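PDB 4H17: hydrolase, isochorismatase family from Pseudomonas putida KT2440, which probably catalyses a hydrolytic reaction of the isochorismatase type on a Rossmann-like alpha/beta scaffold. Local coordinates for residues A[25-30]-A[116-121]; A[34-39]-A[43-48]; A[53-58]-A[191-196]. All coordinates share one frame; numbering follows the deposited sequence.

Contact 1. Residues A[25-30]-A[116-121]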
loop_
_atom_site.group_PDB
_atom_site.type_symbol
_atom_site.label_atom_id
_atom_site.label_comp_id
_atom_site.label_asym_id
_atom_site.label_seq_id
_atom_site.Cartn_x
_atom_site.Cartn_y
_atom_site.Cartn_z
ATOM N N SER A 25 10.268 8.154 -17.079
ATOM C CA SER A 25 8.962 7.888 -17.723
ATOM C C SER A 25 7.879 8.478 -16.800
ATOM O O SER A 25 7.943 8.312 -15.573
ATOM C CB SER A 25 8.692 6.414 -17.884
ATOM O OG SER A 25 9.628 5.706 -18.724
ATOM N N LEU A 26 6.884 9.162 -17.377
ATOM C CA LEU A 26 5.800 9.802 -16.603
ATOM C C LEU A 26 4.559 8.912 -16.676
ATOM O O LEU A 26 4.172 8.462 -17.758
ATOM C CB LEU A 26 5.426 11.163 -17.160
ATOM C CG LEU A 26 4.217 11.888 -16.541
ATOM C CD1 LEU A 26 4.424 12.235 -15.072
ATOM C CD2 LEU A 26 3.918 13.138 -17.336
ATOM N N ILE A 27 3.995 8.599 -15.525
ATOM C CA ILE A 27 2.786 7.767 -15.398
ATOM C C ILE A 27 1.677 8.552 -14.710
ATOM O O ILE A 27 1.848 9.017 -13.582
ATOM C CB ILE A 27 3.038 6.458 -14.612
ATOM C CG1 ILE A 27 4.242 5.670 -15.191
ATOM C CG2 ILE A 27 1.756 5.602 -14.586
ATOM C CD1 ILE A 27 4.687 4.468 -14.391
ATOM N N ILE A 28 0.542 8.706 -15.416
ATOM C CA ILE A 28 -0.610 9.423 -14.884
ATOM C C ILE A 28 -1.700 8.389 -14.618
ATOM O O ILE A 28 -2.232 7.772 -15.544
ATOM C CB ILE A 28 -1.149 10.470 -15.871
ATOM C CG1 ILE A 28 -0.024 11.419 -16.276
ATOM C CG2 ILE A 28 -2.316 11.249 -15.241
ATOM C CD1 ILE A 28 -0.399 12.409 -17.343
ATOM N N ILE A 29 -2.035 8.220 -13.351
ATOM C CA ILE A 29 -2.977 7.168 -12.920
ATOM C C ILE A 29 -4.380 7.723 -12.725
ATOM O O ILE A 29 -4.643 8.592 -11.857
ATOM C CB ILE A 29 -2.464 6.504 -11.640
ATOM C CG1 ILE A 29 -1.133 5.800 -11.906
ATOM C CG2 ILE A 29 -3.472 5.519 -11.093
ATOM C CD1 ILE A 29 -0.429 5.207 -10.696
ATOM N N ASP A 30 -5.309 7.259 -13.571
ATOM C CA ASP A 30 -6.730 7.390 -13.332
ATOM C C ASP A 30 -7.237 8.828 -13.388
ATOM O O ASP A 30 -8.036 9.215 -12.553
ATOM C CB ASP A 30 -7.147 6.726 -12.005
ATOM C CG ASP A 30 -6.829 5.221 -11.956
ATOM O OD1 ASP A 30 -6.705 4.558 -13.024
ATOM O OD2 ASP A 30 -6.766 4.717 -10.806
ATOM N N GLU A 116 6.252 -4.884 -19.173
ATOM C CA GLU A 116 6.877 -5.053 -20.483
ATOM C C GLU A 116 7.075 -3.684 -21.112
ATOM O O GLU A 116 8.131 -3.395 -21.684
ATOM C CB GLU A 116 5.945 -5.928 -21.361
ATOM C CG GLU A 116 6.366 -6.270 -22.793
ATOM C CD GLU A 116 5.427 -7.280 -23.461
ATOM O OE1 GLU A 116 4.491 -7.783 -22.794
ATOM O OE2 GLU A 116 5.628 -7.598 -24.649
ATOM N N THR A 117 6.065 -2.826 -20.974
ATOM C CA THR A 117 6.134 -1.481 -21.500
ATOM C C THR A 117 7.266 -0.674 -20.844
ATOM O O THR A 117 8.102 -0.013 -21.528
ATOM C CB THR A 117 4.809 -0.763 -21.324
ATOM O OG1 THR A 117 3.837 -1.467 -22.117
ATOM C CG2 THR A 117 4.900 0.686 -21.760
ATOM N N LEU A 118 7.312 -0.679 -19.524
ATOM C CA LEU A 118 8.371 0.062 -18.839
ATOM C C LEU A 118 9.772 -0.503 -19.157
ATOM O O LEU A 118 10.706 0.278 -19.292
ATOM C CB LEU A 118 8.124 0.108 -17.343
ATOM C CG LEU A 118 6.862 0.831 -16.890
ATOM C CD1 LEU A 118 6.761 0.728 -15.372
ATOM C CD2 LEU A 118 6.939 2.267 -17.365
ATOM N N GLN A 119 9.886 -1.826 -19.335
ATOM C CA GLN A 119 11.154 -2.462 -19.771
ATOM C C GLN A 119 11.594 -1.934 -21.138
ATOM O O GLN A 119 12.735 -1.508 -21.326
ATOM C CB GLN A 119 11.023 -3.983 -19.769
ATOM C CG GLN A 119 11.038 -4.532 -18.368
ATOM C CD GLN A 119 10.771 -6.023 -18.330
ATOM O OE1 GLN A 119 9.862 -6.517 -18.987
ATOM N NE2 GLN A 119 11.574 -6.743 -17.576
ATOM N N GLU A 120 10.640 -1.888 -22.060
ATOM C CA GLU A 120 10.877 -1.402 -23.378
ATOM C C GLU A 120 11.328 0.054 -23.404
ATOM O O GLU A 120 12.156 0.465 -24.261
ATOM C CB GLU A 120 9.581 -1.526 -24.142
ATOM C CG GLU A 120 9.716 -1.329 -25.624
ATOM C CD GLU A 120 8.415 -1.605 -26.355
ATOM O OE1 GLU A 120 7.380 -1.708 -25.684
ATOM O OE2 GLU A 120 8.454 -1.744 -27.582
ATOM N N LEU A 121 10.787 0.847 -22.488
ATOM C CA LEU A 121 11.114 2.257 -22.434
ATOM C C LEU A 121 12.506 2.494 -21.818
ATOM O O LEU A 121 13.168 3.489 -22.103
ATOM C CB LEU A 121 10.084 3.009 -21.639
ATOM C CG LEU A 121 8.846 3.511 -22.396
ATOM C CD1 LEU A 121 8.384 2.524 -23.452
ATOM C CD2 LEU A 121 7.689 3.893 -21.500
HETATM O O HOH W 1 10.737 2.986 -18.197
#

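Contact 2. Residues A[34-39]-A[43-48]. With EDO (1,2-ethanediol), chain H; SO4 (sulfate ion), chain C.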
loop_
_atom_site.group_PDB
_atom_site.type_symbol
_atom_site.label_atom_id
_atom_site.label_comp_id
_atom_site.label_asym_id
_atom_site.label_seq_id
_atom_site.Cartn_x
_atom_site.Cartn_y
_atom_site.Cartn_z
ATOM N N GLU A 34 -14.923 10.437 -13.078
ATOM C CA GLU A 34 -15.501 9.816 -11.896
ATOM C C GLU A 34 -15.140 10.594 -10.637
ATOM O O GLU A 34 -15.984 10.773 -9.764
ATOM C CB GLU A 34 -15.001 8.376 -11.776
ATOM C CG GLU A 34 -15.525 7.636 -10.558
ATOM C CD GLU A 34 -17.002 7.283 -10.608
ATOM O OE1 GLU A 34 -17.460 6.705 -11.618
ATOM O OE2 GLU A 34 -17.739 7.563 -9.645
ATOM N N TYR A 35 -13.924 11.134 -10.598
ATOM C CA TYR A 35 -13.406 11.753 -9.398
ATOM C C TYR A 35 -13.823 13.208 -9.212
ATOM O O TYR A 35 -13.338 13.861 -8.249
ATOM C CB TYR A 35 -11.891 11.642 -9.376
ATOM C CG TYR A 35 -11.338 10.246 -9.332
ATOM C CD1 TYR A 35 -11.678 9.374 -8.288
ATOM C CD2 TYR A 35 -10.470 9.775 -10.331
ATOM C CE1 TYR A 35 -11.141 8.101 -8.241
ATOM C CE2 TYR A 35 -9.955 8.493 -10.278
ATOM C CZ TYR A 35 -10.286 7.672 -9.248
ATOM O OH TYR A 35 -9.638 6.442 -9.350
ATOM N N LEU A 36 -14.596 13.763 -10.163
ATOM C CA LEU A 36 -14.946 15.197 -10.092
ATOM C C LEU A 36 -16.322 15.442 -9.444
ATOM O O LEU A 36 -16.700 16.591 -9.159
ATOM C CB LEU A 36 -14.898 15.794 -11.494
ATOM C CG LEU A 36 -13.601 15.790 -12.308
ATOM C CD1 LEU A 36 -13.719 16.403 -13.705
ATOM C CD2 LEU A 36 -12.478 16.452 -11.545
ATOM N N SER A 37 -17.078 14.381 -9.209
ATOM C CA SER A 37 -18.401 14.496 -8.640
ATOM C C SER A 37 -18.807 13.166 -7.982
ATOM O O SER A 37 -18.107 12.184 -8.119
ATOM C CB SER A 37 -19.409 14.908 -9.723
ATOM O OG SER A 37 -19.645 13.819 -10.603
ATOM N N GLY A 38 -19.939 13.143 -7.287
ATOM C CA GLY A 38 -20.441 11.933 -6.606
ATOM C C GLY A 38 -19.642 11.499 -5.369
ATOM O O GLY A 38 -18.854 12.264 -4.845
ATOM N N PRO A 39 -19.864 10.254 -4.894
ATOM C CA PRO A 39 -19.201 9.739 -3.700
ATOM C C PRO A 39 -17.691 9.645 -3.854
ATOM O O PRO A 39 -16.969 9.649 -2.839
ATOM C CB PRO A 39 -19.819 8.331 -3.517
ATOM C CG PRO A 39 -20.386 7.987 -4.833
ATOM C CD PRO A 39 -20.765 9.269 -5.502
ATOM N N SER A 43 -10.745 15.515 -3.027
ATOM C CA SER A 43 -10.497 16.827 -2.441
ATOM C C SER A 43 -9.255 17.450 -3.026
ATOM O O SER A 43 -8.297 16.759 -3.325
ATOM C CB SER A 43 -10.327 16.742 -0.922
ATOM O OG SER A 43 -11.488 16.252 -0.309
ATOM N N GLY A 44 -9.286 18.769 -3.184
ATOM C CA GLY A 44 -8.147 19.467 -3.767
ATOM C C GLY A 44 -7.909 19.119 -5.234
ATOM O O GLY A 44 -6.764 19.158 -5.693
HETATM N N MSE A 45 -8.966 18.859 -6.000
HETATM C CA MSE A 45 -8.792 18.448 -7.380
HETATM C C MSE A 45 -8.373 19.536 -8.293
HETATM O O MSE A 45 -7.630 19.282 -9.235
HETATM C CB MSE A 45 -10.022 17.824 -8.045
HETATM C CG MSE A 45 -10.257 16.406 -7.614
HETATM SE SE MSE A 45 -8.717 15.334 -8.222
HETATM C CE MSE A 45 -9.467 14.563 -9.850
ATOM N N ASP A 46 -8.880 20.756 -8.091
ATOM C CA ASP A 46 -8.495 21.861 -8.984
ATOM C C ASP A 46 -6.975 21.947 -9.131
ATOM O O ASP A 46 -6.434 22.050 -10.263
ATOM C CB ASP A 46 -9.023 23.191 -8.430
ATOM C CG ASP A 46 -10.496 23.364 -8.642
ATOM O OD1 ASP A 46 -11.132 22.481 -9.246
ATOM O OD2 ASP A 46 -11.032 24.396 -8.189
ATOM N N GLU A 47 -6.282 21.951 -7.984
ATOM C CA GLU A 47 -4.846 22.114 -8.026
ATOM C C GLU A 47 -4.112 20.869 -8.425
ATOM O O GLU A 47 -3.128 20.955 -9.125
ATOM C CB GLU A 47 -4.261 22.659 -6.728
ATOM C CG GLU A 47 -2.837 23.205 -6.900
ATOM C CD GLU A 47 -2.703 24.339 -7.939
ATOM O OE1 GLU A 47 -3.724 24.964 -8.318
ATOM O OE2 GLU A 47 -1.562 24.613 -8.392
ATOM N N ALA A 48 -4.605 19.694 -8.012
ATOM C CA ALA A 48 -3.981 18.453 -8.474
ATOM C C ALA A 48 -4.057 18.303 -9.985
ATOM O O ALA A 48 -3.038 17.969 -10.624
ATOM C CB ALA A 48 -4.592 17.243 -7.821
HETATM C C1 EDO H . -5.818 16.625 -0.169
HETATM O O1 EDO H . -6.887 17.542 -0.466
HETATM C C2 EDO H . -5.628 15.742 -1.400
HETATM O O2 EDO H . -6.785 14.955 -1.694
HETATM S S SO4 C . -8.717 3.996 -7.083
HETATM O O1 SO4 C . -8.378 3.428 -8.405
HETATM O O2 SO4 C . -7.553 4.550 -6.439
HETATM O O3 SO4 C . -9.204 2.879 -6.238
HETATM O O4 SO4 C . -9.837 4.952 -7.148
#

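Contact 3. Residues A[53-58]-A[191-196]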
loop_
_atom_site.group_PDB
_atom_site.type_symbol
_atom_site.label_atom_id
_atom_site.label_comp_id
_atom_site.label_asym_id
_atom_site.label_seq_id
_atom_site.Cartn_x
_atom_site.Cartn_y
_atom_site.Cartn_z
ATOM N N ALA A 53 -1.459 18.715 -15.420
ATOM C CA ALA A 53 -1.364 19.384 -16.675
ATOM C C ALA A 53 0.027 19.985 -16.850
ATOM O O ALA A 53 0.593 19.912 -17.905
ATOM C CB ALA A 53 -2.447 20.441 -16.824
ATOM N N ARG A 54 0.585 20.529 -15.756
ATOM C CA ARG A 54 1.952 21.063 -15.794
ATOM C C ARG A 54 2.965 19.965 -16.088
ATOM O O ARG A 54 3.891 20.187 -16.881
ATOM C CB ARG A 54 2.320 21.787 -14.503
ATOM C CG ARG A 54 1.495 23.028 -14.279
ATOM C CD ARG A 54 1.845 23.749 -12.988
ATOM N NE ARG A 54 1.025 24.958 -12.883
ATOM C CZ ARG A 54 0.046 25.178 -12.001
ATOM N NH1 ARG A 54 -0.271 24.292 -11.060
ATOM N NH2 ARG A 54 -0.612 26.327 -12.020
ATOM N N LEU A 55 2.801 18.797 -15.469
ATOM C CA LEU A 55 3.725 17.703 -15.699
ATOM C C LEU A 55 3.603 17.233 -17.124
ATOM O O LEU A 55 4.613 16.998 -17.785
ATOM C CB LEU A 55 3.446 16.531 -14.760
ATOM C CG LEU A 55 3.756 16.745 -13.265
ATOM C CD1 LEU A 55 3.109 15.650 -12.440
ATOM C CD2 LEU A 55 5.263 16.829 -13.032
ATOM N N LEU A 56 2.376 17.107 -17.616
ATOM C CA LEU A 56 2.173 16.703 -19.011
ATOM C C LEU A 56 2.798 17.658 -20.002
ATOM O O LEU A 56 3.457 17.254 -20.969
ATOM C CB LEU A 56 0.692 16.650 -19.332
ATOM C CG LEU A 56 -0.025 15.380 -19.010
ATOM C CD1 LEU A 56 -1.495 15.618 -19.289
ATOM C CD2 LEU A 56 0.522 14.254 -19.905
ATOM N N ASP A 57 2.598 18.946 -19.759
ATOM C CA ASP A 57 3.171 19.983 -20.599
ATOM C C ASP A 57 4.672 19.806 -20.668
ATOM O O ASP A 57 5.238 19.799 -21.758
ATOM C CB ASP A 57 2.797 21.367 -20.062
ATOM C CG ASP A 57 3.335 22.505 -20.920
ATOM O OD1 ASP A 57 3.132 22.480 -22.152
ATOM O OD2 ASP A 57 3.963 23.425 -20.347
ATOM N N ALA A 58 5.315 19.701 -19.496
ATOM C CA ALA A 58 6.776 19.559 -19.377
ATOM C C ALA A 58 7.308 18.294 -20.017
ATOM O O ALA A 58 8.319 18.333 -20.685
ATOM C CB ALA A 58 7.230 19.676 -17.930
ATOM N N ALA A 191 7.810 14.404 -3.925
ATOM C CA ALA A 191 8.265 15.731 -4.372
ATOM C C ALA A 191 7.098 16.541 -4.910
ATOM O O ALA A 191 6.127 15.956 -5.384
ATOM C CB ALA A 191 9.316 15.585 -5.432
ATOM N N PRO A 192 7.167 17.895 -4.814
ATOM C CA PRO A 192 6.151 18.733 -5.431
ATOM C C PRO A 192 6.439 18.961 -6.924
ATOM O O PRO A 192 7.577 18.866 -7.400
ATOM C CB PRO A 192 6.239 20.028 -4.652
ATOM C CG PRO A 192 7.659 20.109 -4.214
ATOM C CD PRO A 192 8.166 18.698 -4.073
ATOM N N THR A 193 5.361 19.229 -7.665
ATOM C CA THR A 193 5.406 19.406 -9.100
ATOM C C THR A 193 6.497 20.415 -9.495
ATOM O O THR A 193 7.224 20.197 -10.464
ATOM C CB THR A 193 4.020 19.889 -9.597
ATOM O OG1 THR A 193 3.026 18.881 -9.357
ATOM C CG2 THR A 193 3.979 20.260 -11.066
ATOM N N ALA A 194 6.557 21.508 -8.749
ATOM C CA ALA A 194 7.462 22.630 -9.063
ATOM C C ALA A 194 8.925 22.202 -9.074
ATOM O O ALA A 194 9.735 22.762 -9.803
ATOM C CB ALA A 194 7.245 23.766 -8.075
ATOM N N SER A 195 9.268 21.171 -8.307
ATOM C CA SER A 195 10.641 20.678 -8.272
ATOM C C SER A 195 11.043 19.846 -9.513
ATOM O O SER A 195 12.196 19.506 -9.652
ATOM C CB SER A 195 10.854 19.807 -7.038
ATOM O OG SER A 195 10.281 18.510 -7.214
ATOM N N LEU A 196 10.094 19.528 -10.390
ATOM C CA LEU A 196 10.327 18.600 -11.514
ATOM C C LEU A 196 10.266 19.281 -12.877
ATOM O O LEU A 196 10.777 18.747 -13.858
ATOM C CB LEU A 196 9.308 17.423 -11.463
ATOM C CG LEU A 196 9.482 16.495 -10.262
ATOM C CD1 LEU A 196 8.251 15.618 -10.036
ATOM C CD2 LEU A 196 10.707 15.604 -10.403
#

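Contact 1. Residues A[25-30]-A[116-121]
Ser25 swings its hydroxyl opposite its own carbonyl carbon (chi1 -62°), which carries OG out to Leu121 on helix 114-121. Two residues along the strand, the CD1 arm of Ile27 is trans at chi2 (172°), and Leu118 reaches back from the helix. The meeting is light: Ile27 CD1 stops 4.3 Å from Leu118 CD2, and Ser25 OG lies 3.8 Å from Leu121 CD2. Alternation along strand 24-29 explains the choice of residues, since Ser25 and Ile27 point to this helix while Leu26 and Ile28 pack on helix 45-61 on the opposite face. Leu118 and Leu121, three residues apart on the helix, also settle on Ile67 of the neighbouring strand 66-71, so branched apolar chains suit both positions. Serine suits its place because its hydroxyl gives a water a partner. Ser25 OG donates to this water over 3.0 Å, and the water in turn donates to Leu118 O at 2.9 Å. Leu118 O, in the last turn of the helix, also takes a weak bond from Leu121 N, whose shorter one goes to Thr117 O. The chemistry thus implies an oily helix-on-sheet interface with one polar bridge, in which a buried hydroxyl and a helix-end carbonyl are joined through water.

Contact 2. Residues A[34-39]-A[43-48]
Tyr35 and Leu36 pack against one methyl, that of Met45, which is present as selenomethionine, and this is the tight part of the contact. Met45 CE lies 3.8 Å from Tyr35 CB and 3.9 Å from Leu36 CD2, while Met45 CG passes 4.0 Å from Tyr35 O. A long flexible chain suits the spot: bent at chi2 (-64°) and again at chi3 (-99°), it folds its methyl against both residues and crosses the leucine at about a right angle. The tyrosine ring runs on past the methyl, meets Phe79 edge-to-face, and sends OH to a sulfate, where it donates to O4 at 2.7 Å with that oxygen in the ring plane. The sulfate is also held by His71, Met132 N, Ser135 and Ser136. A phenylalanine in place of Tyr35 could still pack on the methyl, but the anion would probably lose one of its hydrogen-bond donors. Ser43, by contrast, lies on the loose solvent side: its O accepts from O2 of an ethanediol at 2.9 Å, with O1 adding a weak bond, and the diol also bonds Thr160 N. Both small molecules probably come from the crystallisation liquor. Between strand 24-29 and helix 45-61, the contact folds their connecting loop onto the helix's first turn, where Met45 also rests on Phe131 at the end of strand 125-131.

Contact 3. Residues A[53-58]-A[191-196]
Thr193 and Leu196 close the edge of the Rossmann-like fold by packing on Arg54 and Leu55 of helix 45-61. Thr193 opens the short 3-10 segment after strand 189-191, the outermost strand on its side of the parallel sheet within this chain, and Leu196 follows directly after that segment.

The apolar contacts come first. Thr193 CG2 is the central group, 4.1 Å from Arg54 CB and 4.2 Å from Leu55 CG, so the methyl meets the root of one side chain and the branch point of the next. Leu55 and Thr193 lie oblique to each other, and Leu55 CD2 continues past the threonine to within 4.4 Å of Leu196 CB. Leucine suits both places: the buried Leu55 also touches Cys129 and Ile197, and Leu196 touches Ile127 and Val154, which carries the packing down onto the sheet.

The polar ends turn elsewhere. With chi1 at -64°, Thr193 places its methyl anti to the backbone N and facing the helix, leaving OG1 to hydrogen-bond Asp156 OD1 on strand 150-159. A beta-branched residue with one oily and one polar arm therefore serves two neighbours at once. Arg54 offers only its aliphatic root to the turn; its extended chain carries NH1 along the helix to Glu47, in a salt bridge, and to Asn51.

Bonds inside the turn fix its shape. Leu196 N donates to Thr193 O at 2.9 Å, the three-residue spacing of a 3-10 turn, and the turn it closes carries Thr193 and Leu196, both of which point to the helix. Pro192 O is gripped twice by Ser195: its N binds at 3.0 Å, and its OG, lying in the carbonyl plane, donates at 2.7 Å with a C=O...OG angle of 153°.

From the N terminus, strand 24-29 comes first and supplies the opening side of contact 1. Contact 2 closes almost at once, joining 34-39 to 43-48 and so tying the loop after that strand to the start of helix 45-61; it nests within the much longer loop that contact 1 closes at 116-121. Further along helix 45-61, residues 53-58 open contact 3, in series after contact 2. Contacts 1 and 3 cross, because 53-58 lies inside the loop of contact 1 while its partner 191-196 comes after 116-121. Together they bind the sheet on both faces: contact 1 holds helix 114-121 to its middle, and contact 3 ties helix 45-61 to its far edge. Ile28 on Leu56 packs strand and helix together.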